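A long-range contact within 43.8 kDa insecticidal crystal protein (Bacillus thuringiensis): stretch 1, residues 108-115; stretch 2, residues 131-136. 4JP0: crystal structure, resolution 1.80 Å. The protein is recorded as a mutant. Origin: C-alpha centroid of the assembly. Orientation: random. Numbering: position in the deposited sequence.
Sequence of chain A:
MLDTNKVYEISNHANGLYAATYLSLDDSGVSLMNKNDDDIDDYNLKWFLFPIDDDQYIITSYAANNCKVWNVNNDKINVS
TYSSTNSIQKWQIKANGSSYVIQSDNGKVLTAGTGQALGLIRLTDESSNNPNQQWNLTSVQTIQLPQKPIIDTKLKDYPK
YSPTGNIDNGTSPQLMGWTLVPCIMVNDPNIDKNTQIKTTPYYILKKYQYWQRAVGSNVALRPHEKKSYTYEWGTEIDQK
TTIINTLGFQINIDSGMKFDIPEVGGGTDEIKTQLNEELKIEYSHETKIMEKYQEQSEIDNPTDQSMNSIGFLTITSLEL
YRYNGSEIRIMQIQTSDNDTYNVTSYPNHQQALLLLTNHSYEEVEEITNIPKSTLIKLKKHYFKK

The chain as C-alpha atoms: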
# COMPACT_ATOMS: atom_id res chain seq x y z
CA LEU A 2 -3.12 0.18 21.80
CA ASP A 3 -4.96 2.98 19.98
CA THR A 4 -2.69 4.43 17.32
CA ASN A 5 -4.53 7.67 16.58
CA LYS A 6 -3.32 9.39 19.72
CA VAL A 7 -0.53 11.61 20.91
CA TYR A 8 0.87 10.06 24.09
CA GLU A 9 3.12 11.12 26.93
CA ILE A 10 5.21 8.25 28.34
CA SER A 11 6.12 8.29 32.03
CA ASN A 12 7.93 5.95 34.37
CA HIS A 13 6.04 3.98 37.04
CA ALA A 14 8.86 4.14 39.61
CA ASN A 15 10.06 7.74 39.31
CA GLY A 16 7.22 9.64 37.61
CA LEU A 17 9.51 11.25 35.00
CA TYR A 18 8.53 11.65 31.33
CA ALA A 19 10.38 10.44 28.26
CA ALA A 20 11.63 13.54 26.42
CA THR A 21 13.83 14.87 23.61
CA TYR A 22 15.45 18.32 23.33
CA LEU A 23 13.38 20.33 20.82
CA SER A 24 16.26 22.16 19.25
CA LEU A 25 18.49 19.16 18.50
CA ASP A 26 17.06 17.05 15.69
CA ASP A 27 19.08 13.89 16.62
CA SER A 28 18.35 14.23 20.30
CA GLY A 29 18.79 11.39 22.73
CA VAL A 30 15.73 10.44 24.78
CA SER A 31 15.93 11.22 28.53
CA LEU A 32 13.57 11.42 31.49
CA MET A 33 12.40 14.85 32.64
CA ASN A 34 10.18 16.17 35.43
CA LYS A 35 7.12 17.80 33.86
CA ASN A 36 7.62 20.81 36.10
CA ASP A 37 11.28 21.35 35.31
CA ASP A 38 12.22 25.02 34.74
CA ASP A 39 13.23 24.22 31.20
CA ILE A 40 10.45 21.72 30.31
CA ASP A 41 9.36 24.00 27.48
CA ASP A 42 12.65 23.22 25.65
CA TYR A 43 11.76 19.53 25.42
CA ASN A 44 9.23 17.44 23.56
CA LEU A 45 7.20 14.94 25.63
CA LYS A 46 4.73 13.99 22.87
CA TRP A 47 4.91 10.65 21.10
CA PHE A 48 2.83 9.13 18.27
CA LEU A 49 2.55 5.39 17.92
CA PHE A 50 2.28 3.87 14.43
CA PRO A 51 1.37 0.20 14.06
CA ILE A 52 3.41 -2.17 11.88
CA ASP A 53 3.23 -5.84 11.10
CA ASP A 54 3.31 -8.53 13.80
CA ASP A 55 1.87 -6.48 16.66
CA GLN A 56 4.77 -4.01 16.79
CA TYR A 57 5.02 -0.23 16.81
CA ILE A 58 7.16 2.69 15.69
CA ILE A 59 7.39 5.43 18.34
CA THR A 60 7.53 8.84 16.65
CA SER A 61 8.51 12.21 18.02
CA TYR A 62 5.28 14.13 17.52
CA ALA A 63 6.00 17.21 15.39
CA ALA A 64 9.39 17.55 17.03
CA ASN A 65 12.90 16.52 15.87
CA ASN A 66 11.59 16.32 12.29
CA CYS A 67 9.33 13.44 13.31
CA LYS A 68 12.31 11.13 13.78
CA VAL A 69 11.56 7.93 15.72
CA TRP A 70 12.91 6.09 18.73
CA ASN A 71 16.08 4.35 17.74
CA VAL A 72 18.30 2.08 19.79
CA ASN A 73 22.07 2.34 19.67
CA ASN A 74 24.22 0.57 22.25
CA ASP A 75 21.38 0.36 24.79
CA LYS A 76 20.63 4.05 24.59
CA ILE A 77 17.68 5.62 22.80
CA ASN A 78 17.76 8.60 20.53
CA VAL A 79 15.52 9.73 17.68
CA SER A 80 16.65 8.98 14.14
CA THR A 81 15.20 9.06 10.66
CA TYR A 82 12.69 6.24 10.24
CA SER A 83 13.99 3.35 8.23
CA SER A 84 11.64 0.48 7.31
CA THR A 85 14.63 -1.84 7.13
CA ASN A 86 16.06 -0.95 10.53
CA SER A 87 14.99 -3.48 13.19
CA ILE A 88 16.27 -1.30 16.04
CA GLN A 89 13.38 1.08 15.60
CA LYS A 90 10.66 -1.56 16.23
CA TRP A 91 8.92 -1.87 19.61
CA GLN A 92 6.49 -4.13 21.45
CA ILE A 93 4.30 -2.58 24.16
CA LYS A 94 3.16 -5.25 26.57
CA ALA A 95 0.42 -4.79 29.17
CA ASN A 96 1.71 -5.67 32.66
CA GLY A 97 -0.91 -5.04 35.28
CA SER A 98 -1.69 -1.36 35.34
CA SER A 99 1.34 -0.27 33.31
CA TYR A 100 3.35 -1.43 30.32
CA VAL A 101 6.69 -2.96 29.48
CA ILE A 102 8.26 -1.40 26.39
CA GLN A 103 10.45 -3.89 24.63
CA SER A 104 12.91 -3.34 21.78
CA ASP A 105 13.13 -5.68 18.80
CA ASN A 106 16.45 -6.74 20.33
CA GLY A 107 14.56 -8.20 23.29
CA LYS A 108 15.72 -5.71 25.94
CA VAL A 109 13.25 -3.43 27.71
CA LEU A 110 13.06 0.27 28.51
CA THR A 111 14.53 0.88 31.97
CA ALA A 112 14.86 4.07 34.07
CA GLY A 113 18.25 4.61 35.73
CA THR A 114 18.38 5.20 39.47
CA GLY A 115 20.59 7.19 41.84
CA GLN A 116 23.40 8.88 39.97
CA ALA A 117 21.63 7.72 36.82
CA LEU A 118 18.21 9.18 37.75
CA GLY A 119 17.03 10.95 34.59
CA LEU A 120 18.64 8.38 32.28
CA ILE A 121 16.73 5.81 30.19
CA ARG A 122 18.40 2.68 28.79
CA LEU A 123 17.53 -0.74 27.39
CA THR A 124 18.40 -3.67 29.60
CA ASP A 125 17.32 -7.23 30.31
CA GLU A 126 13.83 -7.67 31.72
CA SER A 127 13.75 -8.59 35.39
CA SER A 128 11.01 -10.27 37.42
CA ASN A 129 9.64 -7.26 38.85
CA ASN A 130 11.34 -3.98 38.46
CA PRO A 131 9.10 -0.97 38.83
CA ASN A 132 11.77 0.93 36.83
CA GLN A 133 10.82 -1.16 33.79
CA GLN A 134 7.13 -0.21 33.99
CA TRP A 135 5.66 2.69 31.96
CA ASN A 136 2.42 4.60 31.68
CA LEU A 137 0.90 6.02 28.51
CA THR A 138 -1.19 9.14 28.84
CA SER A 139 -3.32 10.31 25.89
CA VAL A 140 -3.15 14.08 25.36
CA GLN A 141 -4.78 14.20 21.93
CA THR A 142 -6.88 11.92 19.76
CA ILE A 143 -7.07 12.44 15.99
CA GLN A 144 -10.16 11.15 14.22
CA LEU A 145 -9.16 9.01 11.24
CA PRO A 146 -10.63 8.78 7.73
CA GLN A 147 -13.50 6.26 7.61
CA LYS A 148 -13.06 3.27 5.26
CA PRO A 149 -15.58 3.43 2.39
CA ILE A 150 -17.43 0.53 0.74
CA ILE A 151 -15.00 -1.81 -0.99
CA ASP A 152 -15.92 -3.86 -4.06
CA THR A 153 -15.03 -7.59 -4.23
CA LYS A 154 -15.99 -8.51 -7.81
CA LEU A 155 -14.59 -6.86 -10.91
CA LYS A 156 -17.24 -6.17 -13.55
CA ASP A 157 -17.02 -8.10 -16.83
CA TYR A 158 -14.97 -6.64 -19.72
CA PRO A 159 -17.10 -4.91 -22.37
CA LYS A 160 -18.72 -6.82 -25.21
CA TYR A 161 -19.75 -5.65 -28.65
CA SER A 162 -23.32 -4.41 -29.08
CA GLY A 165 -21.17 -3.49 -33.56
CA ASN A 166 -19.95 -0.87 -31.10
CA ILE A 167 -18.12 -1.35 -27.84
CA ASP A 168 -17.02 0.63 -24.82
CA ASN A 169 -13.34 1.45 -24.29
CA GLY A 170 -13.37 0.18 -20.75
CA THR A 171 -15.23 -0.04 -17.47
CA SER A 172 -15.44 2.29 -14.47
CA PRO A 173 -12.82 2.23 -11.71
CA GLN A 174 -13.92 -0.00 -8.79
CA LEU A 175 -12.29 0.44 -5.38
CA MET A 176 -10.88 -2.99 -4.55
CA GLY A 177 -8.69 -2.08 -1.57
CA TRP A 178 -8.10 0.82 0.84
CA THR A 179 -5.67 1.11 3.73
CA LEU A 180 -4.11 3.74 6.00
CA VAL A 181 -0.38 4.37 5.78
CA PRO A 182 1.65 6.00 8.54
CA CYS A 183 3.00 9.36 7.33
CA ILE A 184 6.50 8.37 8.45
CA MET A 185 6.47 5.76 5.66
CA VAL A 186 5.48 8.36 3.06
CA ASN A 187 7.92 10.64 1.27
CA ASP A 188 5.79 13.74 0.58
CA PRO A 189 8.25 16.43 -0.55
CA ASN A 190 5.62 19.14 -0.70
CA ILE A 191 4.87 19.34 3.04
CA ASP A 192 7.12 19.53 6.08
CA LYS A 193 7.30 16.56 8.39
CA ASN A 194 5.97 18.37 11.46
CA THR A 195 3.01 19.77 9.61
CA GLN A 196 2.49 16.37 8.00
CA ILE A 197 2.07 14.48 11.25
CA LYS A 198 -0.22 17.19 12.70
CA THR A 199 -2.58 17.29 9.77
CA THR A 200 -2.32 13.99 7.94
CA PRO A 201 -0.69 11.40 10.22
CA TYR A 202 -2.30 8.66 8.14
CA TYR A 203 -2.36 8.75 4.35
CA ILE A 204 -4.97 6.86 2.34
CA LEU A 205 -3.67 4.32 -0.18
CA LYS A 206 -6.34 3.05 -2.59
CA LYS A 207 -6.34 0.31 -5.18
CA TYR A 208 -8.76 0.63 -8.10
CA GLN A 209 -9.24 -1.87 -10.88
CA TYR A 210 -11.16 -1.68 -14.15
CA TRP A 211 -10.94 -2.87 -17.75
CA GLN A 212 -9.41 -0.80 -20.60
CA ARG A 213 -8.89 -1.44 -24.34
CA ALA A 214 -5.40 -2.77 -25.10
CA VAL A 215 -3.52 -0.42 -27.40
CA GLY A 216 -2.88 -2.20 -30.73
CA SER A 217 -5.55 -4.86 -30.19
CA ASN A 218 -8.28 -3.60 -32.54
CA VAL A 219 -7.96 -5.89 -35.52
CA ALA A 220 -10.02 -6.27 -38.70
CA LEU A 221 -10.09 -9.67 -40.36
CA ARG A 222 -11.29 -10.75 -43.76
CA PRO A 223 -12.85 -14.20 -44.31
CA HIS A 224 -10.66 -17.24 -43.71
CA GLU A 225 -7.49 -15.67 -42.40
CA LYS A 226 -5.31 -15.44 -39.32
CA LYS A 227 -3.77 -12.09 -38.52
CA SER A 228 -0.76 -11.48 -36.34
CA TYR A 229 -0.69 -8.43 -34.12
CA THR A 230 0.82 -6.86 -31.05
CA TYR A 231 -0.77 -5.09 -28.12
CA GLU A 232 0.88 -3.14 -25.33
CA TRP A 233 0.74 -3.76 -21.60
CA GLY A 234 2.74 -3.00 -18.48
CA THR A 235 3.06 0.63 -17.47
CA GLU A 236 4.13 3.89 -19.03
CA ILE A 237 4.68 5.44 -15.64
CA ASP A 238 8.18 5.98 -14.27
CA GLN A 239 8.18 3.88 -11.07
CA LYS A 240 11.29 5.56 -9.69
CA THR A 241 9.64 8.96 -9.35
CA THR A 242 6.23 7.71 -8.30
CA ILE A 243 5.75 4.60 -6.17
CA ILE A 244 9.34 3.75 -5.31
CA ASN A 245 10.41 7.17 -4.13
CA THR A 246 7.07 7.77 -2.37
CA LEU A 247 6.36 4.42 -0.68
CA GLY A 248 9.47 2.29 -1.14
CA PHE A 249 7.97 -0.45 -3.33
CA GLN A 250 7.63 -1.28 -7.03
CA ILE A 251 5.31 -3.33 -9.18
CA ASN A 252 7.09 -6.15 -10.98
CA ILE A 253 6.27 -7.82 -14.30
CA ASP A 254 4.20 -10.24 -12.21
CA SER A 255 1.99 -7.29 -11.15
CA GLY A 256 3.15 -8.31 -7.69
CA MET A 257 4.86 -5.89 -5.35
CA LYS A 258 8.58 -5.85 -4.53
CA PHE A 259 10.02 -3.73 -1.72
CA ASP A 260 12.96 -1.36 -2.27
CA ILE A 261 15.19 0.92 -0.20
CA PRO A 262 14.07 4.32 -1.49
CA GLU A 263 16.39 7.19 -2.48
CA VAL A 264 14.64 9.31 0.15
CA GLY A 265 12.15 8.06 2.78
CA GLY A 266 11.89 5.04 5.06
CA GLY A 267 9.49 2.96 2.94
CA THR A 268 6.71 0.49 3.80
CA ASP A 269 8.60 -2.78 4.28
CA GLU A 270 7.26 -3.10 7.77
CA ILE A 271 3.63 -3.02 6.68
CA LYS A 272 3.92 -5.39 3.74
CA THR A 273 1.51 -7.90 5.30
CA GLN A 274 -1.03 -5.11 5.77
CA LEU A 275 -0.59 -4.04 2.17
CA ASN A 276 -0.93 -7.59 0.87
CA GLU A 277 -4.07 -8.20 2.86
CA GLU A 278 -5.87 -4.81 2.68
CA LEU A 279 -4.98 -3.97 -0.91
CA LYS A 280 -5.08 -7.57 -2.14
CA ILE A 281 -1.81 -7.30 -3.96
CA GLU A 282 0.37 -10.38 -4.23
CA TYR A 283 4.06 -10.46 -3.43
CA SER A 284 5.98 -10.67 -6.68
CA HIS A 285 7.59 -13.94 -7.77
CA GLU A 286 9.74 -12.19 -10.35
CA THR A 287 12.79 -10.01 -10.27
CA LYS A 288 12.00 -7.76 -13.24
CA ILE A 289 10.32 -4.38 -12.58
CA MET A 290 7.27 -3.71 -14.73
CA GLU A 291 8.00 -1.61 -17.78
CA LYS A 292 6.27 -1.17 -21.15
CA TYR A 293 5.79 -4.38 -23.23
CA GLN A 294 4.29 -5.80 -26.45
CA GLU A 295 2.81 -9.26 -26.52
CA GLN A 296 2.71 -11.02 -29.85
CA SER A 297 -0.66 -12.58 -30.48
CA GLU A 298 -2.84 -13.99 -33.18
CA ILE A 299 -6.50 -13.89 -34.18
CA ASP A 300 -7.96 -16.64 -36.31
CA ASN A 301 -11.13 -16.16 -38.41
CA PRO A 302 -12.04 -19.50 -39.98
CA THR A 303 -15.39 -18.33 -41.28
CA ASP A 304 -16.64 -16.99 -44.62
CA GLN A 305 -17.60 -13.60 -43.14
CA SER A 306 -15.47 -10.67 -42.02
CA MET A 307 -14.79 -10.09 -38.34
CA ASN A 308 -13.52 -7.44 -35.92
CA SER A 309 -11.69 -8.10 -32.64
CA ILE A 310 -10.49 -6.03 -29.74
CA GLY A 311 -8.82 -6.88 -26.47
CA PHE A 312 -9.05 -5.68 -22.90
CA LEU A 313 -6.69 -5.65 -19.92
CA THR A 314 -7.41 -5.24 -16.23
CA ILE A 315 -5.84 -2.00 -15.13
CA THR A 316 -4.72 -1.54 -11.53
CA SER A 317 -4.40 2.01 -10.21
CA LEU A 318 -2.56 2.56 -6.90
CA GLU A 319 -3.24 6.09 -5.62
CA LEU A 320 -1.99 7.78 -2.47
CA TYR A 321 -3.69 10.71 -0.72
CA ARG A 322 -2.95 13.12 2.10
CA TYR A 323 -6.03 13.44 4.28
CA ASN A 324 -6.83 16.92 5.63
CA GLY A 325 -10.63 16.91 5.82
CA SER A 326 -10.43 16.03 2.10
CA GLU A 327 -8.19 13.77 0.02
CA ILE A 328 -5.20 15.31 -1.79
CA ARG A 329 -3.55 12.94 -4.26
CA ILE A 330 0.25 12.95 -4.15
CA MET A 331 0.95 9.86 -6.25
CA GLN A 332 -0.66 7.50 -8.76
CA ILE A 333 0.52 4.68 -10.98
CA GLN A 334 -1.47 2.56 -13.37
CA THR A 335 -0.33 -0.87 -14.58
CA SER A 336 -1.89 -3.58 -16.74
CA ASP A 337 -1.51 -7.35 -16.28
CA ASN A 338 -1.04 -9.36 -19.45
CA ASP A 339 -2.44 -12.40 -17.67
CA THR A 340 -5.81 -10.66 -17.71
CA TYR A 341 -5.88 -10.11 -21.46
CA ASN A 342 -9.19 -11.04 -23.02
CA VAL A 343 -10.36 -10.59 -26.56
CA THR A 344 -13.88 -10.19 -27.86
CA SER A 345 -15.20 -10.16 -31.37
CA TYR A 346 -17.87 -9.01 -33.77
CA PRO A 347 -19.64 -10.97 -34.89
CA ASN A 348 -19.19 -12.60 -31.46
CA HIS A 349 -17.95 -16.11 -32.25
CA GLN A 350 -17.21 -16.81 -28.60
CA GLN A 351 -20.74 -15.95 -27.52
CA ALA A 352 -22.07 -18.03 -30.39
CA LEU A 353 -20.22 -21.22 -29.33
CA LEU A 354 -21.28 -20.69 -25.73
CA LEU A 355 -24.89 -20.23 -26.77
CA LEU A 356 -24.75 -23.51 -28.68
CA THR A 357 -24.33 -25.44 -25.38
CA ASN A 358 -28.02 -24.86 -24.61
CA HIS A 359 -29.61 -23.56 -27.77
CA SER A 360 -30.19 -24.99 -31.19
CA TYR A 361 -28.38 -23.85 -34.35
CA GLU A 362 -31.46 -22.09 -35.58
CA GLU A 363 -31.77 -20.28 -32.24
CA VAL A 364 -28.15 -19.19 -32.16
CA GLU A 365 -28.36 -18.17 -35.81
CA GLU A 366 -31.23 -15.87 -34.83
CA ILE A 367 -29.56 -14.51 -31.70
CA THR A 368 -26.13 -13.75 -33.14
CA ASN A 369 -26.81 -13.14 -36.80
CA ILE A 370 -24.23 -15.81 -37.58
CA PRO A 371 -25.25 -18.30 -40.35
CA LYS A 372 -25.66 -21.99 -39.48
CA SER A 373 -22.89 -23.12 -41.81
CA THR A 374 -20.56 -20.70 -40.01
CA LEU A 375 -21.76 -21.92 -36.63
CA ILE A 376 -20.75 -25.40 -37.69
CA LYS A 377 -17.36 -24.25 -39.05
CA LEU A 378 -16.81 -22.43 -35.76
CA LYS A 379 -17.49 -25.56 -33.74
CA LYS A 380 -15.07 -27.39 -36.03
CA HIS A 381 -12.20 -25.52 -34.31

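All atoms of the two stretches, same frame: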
# COMPACT_ATOMS: atom_id res chain seq x y z
N LYS A 108 15.53 -6.45 24.69
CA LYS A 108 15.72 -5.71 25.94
C LYS A 108 14.54 -4.77 26.17
O LYS A 108 13.78 -4.51 25.24
CB LYS A 108 17.02 -4.91 25.92
CG LYS A 108 18.24 -5.85 25.71
CD LYS A 108 19.59 -5.17 25.87
CE LYS A 108 20.68 -5.87 25.05
NZ LYS A 108 22.04 -5.32 25.32
N VAL A 109 14.42 -4.24 27.39
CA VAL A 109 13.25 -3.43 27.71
C VAL A 109 13.67 -2.09 28.26
O VAL A 109 14.75 -1.95 28.85
CB VAL A 109 12.29 -4.17 28.71
CG1 VAL A 109 11.80 -5.55 28.17
CG2 VAL A 109 12.97 -4.35 30.12
N LEU A 110 12.81 -1.10 28.06
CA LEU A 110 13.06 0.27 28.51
C LEU A 110 13.16 0.28 30.04
O LEU A 110 12.25 -0.20 30.74
CB LEU A 110 11.86 1.13 28.11
CG LEU A 110 12.08 2.59 27.85
CD1 LEU A 110 13.02 2.68 26.62
CD2 LEU A 110 10.73 3.34 27.62
N THR A 111 14.24 0.86 30.54
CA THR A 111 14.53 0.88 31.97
C THR A 111 15.03 2.26 32.46
O THR A 111 15.99 2.82 31.91
CB THR A 111 15.62 -0.14 32.21
OG1 THR A 111 15.18 -1.42 31.71
CG2 THR A 111 15.85 -0.38 33.67
N ALA A 112 14.39 2.81 33.49
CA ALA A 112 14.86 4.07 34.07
C ALA A 112 16.04 3.82 34.99
O ALA A 112 16.00 2.91 35.83
CB ALA A 112 13.73 4.77 34.85
N GLY A 113 17.08 4.63 34.82
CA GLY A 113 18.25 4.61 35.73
C GLY A 113 17.83 5.12 37.09
O GLY A 113 16.84 5.84 37.20
N THR A 114 18.61 4.76 38.11
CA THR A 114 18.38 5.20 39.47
C THR A 114 19.64 5.86 40.06
O THR A 114 20.76 5.70 39.55
CB THR A 114 18.02 3.99 40.35
OG1 THR A 114 19.12 3.06 40.42
CG2 THR A 114 16.90 3.21 39.72
N GLY A 115 19.46 6.58 41.15
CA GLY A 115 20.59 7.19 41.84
C GLY A 115 21.30 8.21 40.98
O GLY A 115 20.69 9.20 40.53
N PRO A 131 10.01 -2.09 39.08
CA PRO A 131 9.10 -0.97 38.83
C PRO A 131 9.74 0.03 37.87
O PRO A 131 8.99 0.79 37.23
CB PRO A 131 8.92 -0.37 40.24
CG PRO A 131 10.14 -0.81 40.97
CD PRO A 131 10.37 -2.24 40.50
N ASN A 132 11.08 0.05 37.77
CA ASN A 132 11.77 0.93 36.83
C ASN A 132 11.66 0.50 35.36
O ASN A 132 12.03 1.24 34.44
CB ASN A 132 13.23 1.09 37.25
CG ASN A 132 13.38 2.01 38.49
OD1 ASN A 132 13.25 3.23 38.38
ND2 ASN A 132 13.58 1.41 39.65
N GLN A 133 11.07 -0.66 35.13
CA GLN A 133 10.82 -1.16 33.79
C GLN A 133 9.33 -1.08 33.46
O GLN A 133 8.88 -1.62 32.46
CB GLN A 133 11.35 -2.60 33.70
CG GLN A 133 12.90 -2.62 33.77
CD GLN A 133 13.48 -4.01 33.63
OE1 GLN A 133 12.78 -4.98 33.88
NE2 GLN A 133 14.72 -4.11 33.15
N GLN A 134 8.56 -0.34 34.27
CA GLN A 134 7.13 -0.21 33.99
C GLN A 134 6.82 1.25 33.57
O GLN A 134 7.33 2.19 34.17
CB GLN A 134 6.27 -0.58 35.19
CG GLN A 134 6.68 -1.85 35.97
CD GLN A 134 6.72 -3.06 35.09
OE1 GLN A 134 5.76 -3.33 34.38
NE2 GLN A 134 7.83 -3.82 35.15
N TRP A 135 5.92 1.41 32.60
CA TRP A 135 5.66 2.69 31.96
C TRP A 135 4.18 2.93 31.77
O TRP A 135 3.41 1.99 31.51
CB TRP A 135 6.35 2.72 30.57
CG TRP A 135 7.84 2.49 30.69
CD1 TRP A 135 8.47 1.30 30.74
CD2 TRP A 135 8.83 3.49 30.94
NE1 TRP A 135 9.82 1.48 30.96
CE2 TRP A 135 10.07 2.82 31.08
CE3 TRP A 135 8.80 4.88 30.98
CZ2 TRP A 135 11.27 3.50 31.29
CZ3 TRP A 135 10.00 5.57 31.17
CH2 TRP A 135 11.23 4.87 31.33
N ASN A 136 3.79 4.20 31.86
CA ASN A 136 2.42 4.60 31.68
C ASN A 136 2.30 5.43 30.44
O ASN A 136 3.17 6.24 30.16
CB ASN A 136 2.00 5.44 32.87
CG ASN A 136 1.98 4.62 34.16
OD1 ASN A 136 1.45 3.49 34.19
ND2 ASN A 136 2.59 5.15 35.20
O HOH W 1 9.89 -1.67 29.88
O HOH W 2 14.41 5.66 38.60

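A short strand ending at Ala 112 is held against a turn and the strand segment at Trp 135 and Asn 136 that continues later in the chain by three direct hydrogen bonds, two waters between them and an indole ring packed on a leucine, a compact contact that buries 421 Å² in all. The two segments do not pair as neighbouring strands in a regular ladder: their end-to-end directions lie 126° apart, and the nearest CA atoms across the contact are those of Thr 111 and Gln 133, 4.6 Å apart. Asn 132 belongs to a 3-10 segment, and the turn is closed by a hydrogen bond from Gln 134 N to Pro 131 O (3.2 Å). The carbonyl of Asn 132 meets the strand, where Ala 112 N donates to Asn 132 O at 3.0 Å, nearly straight at 171°. The same oxygen lies 3.5 Å from Thr 111 CA in a CA-H...O contact, so one carbonyl serves two successive residues.

Leu 110 O plays the corresponding part on the strand. It accepts a hydrogen bond from the indole nitrogen, Trp 135 NE1, at 3.0 Å, which satisfies the polar atom of a buried ring, and it also receives a CA-H...O contact from Gln 133 CA at 3.5 Å. The O of water 1 lies 2.9 Å from Leu 110 O and 2.8 Å from Gln 133 O, within hydrogen-bonding reach of both carbonyls, which cannot bond to each other directly.

The leucine side chain completes the grip on the indole. Leu 110 CD2 sits over one face of the Trp 135 six-membered ring, 3.7 Å from its centroid and 16° off the ring normal, a CH-pi contact that sets a methyl against the pi cloud. Nearby, Ala 112 CB reaches Trp 135 CH2 at 4.3 Å, a looser apolar touch.

The CA-to-CB bond of Gln 133 points sideways to the strand, but the end of the chain, with chi2 t, comes nearer and brings the amide to Thr 111. There Gln 133 NE2 donates to Thr 111 OG1 at 3.1 Å, with a bent angle of 141°. The hydroxyl in turn donates to Val 109 O (2.9 Å from Thr 111 OG1), so the amide, hydroxyl and carbonyl form a short relay.

Toward the more exposed end, Asn 132 points at the strand. Water 2 donates to both Asn 132 OD1 (2.7 Å from the water O) and Gly 113 O (2.8 Å from the water O), while Thr 114 CG2 rests 3.8 Å from Asn 132 ND2.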